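Local coordinates for Glyoxalase/bleomycin resistance protein/dioxygenase (PDB 3KOL), which binds a divalent metal ion in a glyoxalase/dioxygenase (vicinal oxygen chelate) fold and probably acts as a metal-dependent lyase or dioxygenase, at the interface of chains A and B. Numbering follows the deposited sequence. Chains: chain A/B, Glyoxalase/bleomycin resistance protein/dioxygenase.

The interface of chains A and B. Residues chain A 26, 28, 80, 83-86, 142, 144; chain B 95-96.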
ATOM      1  N   ASN A  26      -0.737  10.766   0.002  1.00 13.38           N
ATOM      2  CA  ASN A  26      -0.839  12.216   0.139  1.00 14.26           C
ATOM      3  C   ASN A  26      -1.276  12.691  -1.241  1.00 14.00           C
ATOM      4  O   ASN A  26      -0.673  12.308  -2.243  1.00 15.93           O
ATOM      5  CB  ASN A  26       0.510  12.847   0.473  1.00 13.58           C
ATOM      6  CG  ASN A  26       0.957  12.538   1.876  1.00 13.94           C
ATOM      7  OD1 ASN A  26       0.132  12.409   2.782  1.00 15.96           O
ATOM      8  ND2 ASN A  26       2.267  12.423   2.072  1.00 15.20           N
ATOM      9  N   GLN A  28      -2.422  16.103  -3.725  1.00 18.63           N
ATOM     10  CA  GLN A  28      -2.419  17.558  -3.866  1.00 20.89           C
ATOM     11  C   GLN A  28      -3.828  18.098  -4.112  1.00 20.61           C
ATOM     12  O   GLN A  28      -4.177  19.177  -3.628  1.00 20.34           O
ATOM     13  CB  GLN A  28      -1.488  17.971  -5.015  1.00 24.28           C
ATOM     14  CG  GLN A  28      -1.084  19.443  -4.988  1.00 30.02           C
ATOM     15  CD  GLN A  28      -2.172  20.371  -5.493  1.00 34.01           C
ATOM     16  OE1 GLN A  28      -2.373  21.466  -4.960  1.00 36.58           O
ATOM     17  NE2 GLN A  28      -2.865  19.950  -6.544  1.00 36.76           N
ATOM     18  N   GLU A  80      -2.847  17.314   0.764  1.00 18.85           N
ATOM     19  CA  GLU A  80      -1.580  18.026   0.911  1.00 20.47           C
ATOM     20  C   GLU A  80      -1.394  18.922  -0.310  1.00 20.79           C
ATOM     21  O   GLU A  80      -0.533  18.668  -1.147  1.00 19.59           O
ATOM     22  CB  GLU A  80      -0.419  17.029   0.984  1.00 22.09           C
ATOM     23  CG  GLU A  80      -0.390  16.156   2.228  1.00 23.49           C
ATOM     24  CD  GLU A  80      -0.180  16.958   3.499  1.00 28.25           C
ATOM     25  OE1 GLU A  80       0.321  18.099   3.401  1.00 27.72           O
ATOM     26  OE2 GLU A  80      -0.502  16.448   4.593  1.00 29.67           O
ATOM     27  N   LEU A  83       2.268  20.144  -1.039  1.00 24.56           N
ATOM     28  CA  LEU A  83       3.356  19.203  -1.272  1.00 24.06           C
ATOM     29  C   LEU A  83       3.557  18.964  -2.760  1.00 23.19           C
ATOM     30  O   LEU A  83       2.650  19.178  -3.564  1.00 22.85           O
ATOM     31  CB  LEU A  83       3.078  17.871  -0.569  1.00 22.46           C
ATOM     32  CG  LEU A  83       3.125  17.900   0.960  1.00 22.21           C
ATOM     33  CD1 LEU A  83       2.917  16.491   1.508  1.00 21.97           C
ATOM     34  CD2 LEU A  83       4.470  18.448   1.420  1.00 21.80           C
ATOM     35  N   SER A  84       4.759  18.527  -3.117  1.00 23.73           N
ATOM     36  CA  SER A  84       5.103  18.242  -4.502  1.00 24.85           C
ATOM     37  C   SER A  84       5.354  16.746  -4.667  1.00 24.78           C
ATOM     38  O   SER A  84       5.636  16.049  -3.698  1.00 24.57           O
ATOM     39  CB  SER A  84       6.380  18.997  -4.898  1.00 26.55           C
ATOM     40  OG  SER A  84       6.246  20.396  -4.701  1.00 29.62           O
ATOM     41  N   PRO A  85       5.229  16.228  -5.897  1.00 24.90           N
ATOM     42  CA  PRO A  85       5.478  14.800  -6.093  1.00 24.69           C
ATOM     43  C   PRO A  85       6.997  14.621  -6.102  1.00 26.09           C
ATOM     44  O   PRO A  85       7.735  15.600  -6.255  1.00 22.62           O
ATOM     45  CB  PRO A  85       4.847  14.531  -7.456  1.00 24.42           C
ATOM     46  CG  PRO A  85       5.075  15.829  -8.182  1.00 24.33           C
ATOM     47  CD  PRO A  85       4.712  16.849  -7.130  1.00 24.98           C
ATOM     48  N   PRO A  86       7.489  13.385  -5.922  1.00 27.34           N
ATOM     49  CA  PRO A  86       8.945  13.201  -5.932  1.00 28.23           C
ATOM     50  C   PRO A  86       9.562  13.729  -7.228  1.00 28.76           C
ATOM     51  O   PRO A  86      10.712  14.164  -7.250  1.00 28.99           O
ATOM     52  CB  PRO A  86       9.107  11.689  -5.754  1.00 29.04           C
ATOM     53  CG  PRO A  86       7.819  11.129  -6.273  1.00 29.15           C
ATOM     54  CD  PRO A  86       6.796  12.099  -5.744  1.00 27.81           C
ATOM     55  N   ASP A 142      -1.911  12.125  -8.816  1.00 16.98           N
ATOM     56  CA  ASP A 142      -0.622  12.604  -8.322  1.00 16.71           C
ATOM     57  C   ASP A 142       0.569  11.892  -8.946  1.00 15.78           C
ATOM     58  O   ASP A 142       1.717  12.250  -8.687  1.00 17.28           O
ATOM     59  CB  ASP A 142      -0.558  12.462  -6.800  1.00 16.84           C
ATOM     60  CG  ASP A 142      -1.500  13.413  -6.091  1.00 20.08           C
ATOM     61  OD1 ASP A 142      -1.198  14.623  -6.060  1.00 19.88           O
ATOM     62  OD2 ASP A 142      -2.545  12.958  -5.578  1.00 20.42           O
ATOM     63  N   PHE A 144       0.898   8.415  -8.770  1.00 13.44           N
ATOM     64  CA  PHE A 144       1.143   7.143  -8.088  1.00 13.14           C
ATOM     65  C   PHE A 144       0.546   6.035  -8.950  1.00 13.08           C
ATOM     66  O   PHE A 144      -0.622   6.099  -9.335  1.00 12.04           O
ATOM     67  CB  PHE A 144       0.491   7.126  -6.704  1.00 13.24           C
ATOM     68  CG  PHE A 144       0.737   5.856  -5.942  1.00 13.20           C
ATOM     69  CD1 PHE A 144       2.031   5.477  -5.606  1.00 15.05           C
ATOM     70  CD2 PHE A 144      -0.320   5.026  -5.583  1.00 11.57           C
ATOM     71  CE1 PHE A 144       2.272   4.284  -4.924  1.00 13.72           C
ATOM     72  CE2 PHE A 144      -0.093   3.829  -4.901  1.00 11.84           C
ATOM     73  CZ  PHE A 144       1.206   3.457  -4.572  1.00 13.66           C
TER
ATOM     74  N   THR B  95       3.875  14.133  -2.390  1.00 17.26           N
ATOM     75  CA  THR B  95       2.559  13.592  -2.686  1.00 16.26           C
ATOM     76  C   THR B  95       2.828  12.118  -2.997  1.00 15.03           C
ATOM     77  O   THR B  95       3.990  11.693  -3.015  1.00 15.28           O
ATOM     78  CB  THR B  95       1.913  14.267  -3.913  1.00 16.90           C
ATOM     79  OG1 THR B  95       2.816  14.217  -5.023  1.00 17.65           O
ATOM     80  CG2 THR B  95       1.561  15.717  -3.600  1.00 19.02           C
ATOM     81  N   ARG B  96       1.762  11.357  -3.243  1.00 13.28           N
ATOM     82  CA  ARG B  96       1.829   9.919  -3.527  1.00 11.20           C
ATOM     83  C   ARG B  96       1.896   9.114  -2.219  1.00 11.43           C
ATOM     84  O   ARG B  96       1.368   9.564  -1.204  1.00 11.07           O
ATOM     85  CB  ARG B  96       3.002   9.591  -4.467  1.00 10.48           C
ATOM     86  CG  ARG B  96       2.855  10.240  -5.855  1.00 11.84           C
ATOM     87  CD  ARG B  96       4.064   9.983  -6.758  1.00 13.81           C
ATOM     88  NE  ARG B  96       4.009  10.795  -7.972  1.00 13.45           N
ATOM     89  CZ  ARG B  96       5.002  10.913  -8.850  1.00 17.90           C
ATOM     90  NH1 ARG B  96       6.150  10.269  -8.660  1.00 15.82           N
ATOM     91  NH2 ARG B  96       4.848  11.689  -9.920  1.00 16.21           N
TER
HETATM   92  O   HOH W   1       1.205  15.610  -6.857  1.00 16.54           O
HETATM   93  O   HOH W   2       3.142  13.725 -11.207  1.00 17.84           O
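An antiparallel beta bridge between A:Asn26 and B:Arg96 forms this part of a two-fold interface, joining the end of strand 17-27 of one chain to the start of strand 96-104 of the other; its twin, with the chains exchanged, helps hold the two copies together. The bridge is closed by paired backbone bonds, A:Asn26 N to B:Arg96 O at 2.7 Å and B:Arg96 N back to A:Asn26 O at 2.8 Å. One residue earlier, B:Thr95 N donates to A:Ser84 O and so ties the same segment to the loop after strand 74-79.

B:Thr95 buries 85 Å² of its surface against chain A, and its branched side chain suits a place with both polar and apolar neighbours. With OG1 between the backbone N and the carbonyl carbon (chi1 53°), the hydroxyl lies beside the A:Pro85 ring and meets water 1 at 2.8 Å, while the methyl CG2 turns toward the CB atoms of A:Leu83 and A:Gln28, 4.0 Å from each. Water 1 links the hydroxyl to carboxylate oxygen A:Asp142 OD1. That oxygen also accepts a bond from the backbone N of A:Gln28 on its syn side at 3.0 Å, somewhat out of the carboxylate plane, which probably steadies the carboxylate.

The long arm of B:Arg96, extended from CG to NE, carries its guanidinium to the backbone of A:Asp142 rather than its carboxylate. NE points almost straight at A:Asp142 O (2.8 Å, 173° at H), with the oxygen at the guanidinium edge, in plane; water 2 bridges NH2 to this carbonyl. A:Pro85 CB rests over one guanidinium face near its rim, and A:Pro86 CD packs against the arginine CD at 3.6 Å. The rigid apolar rings suit a flat guanidinium and its aliphatic stem. The bridge joins strand to strand, and the arginine side chain clasps neighbouring loops of chain A, probably stabilising the dimer; strand 96-104 also carries the cobalt ligand His99, so the contact may help to position it.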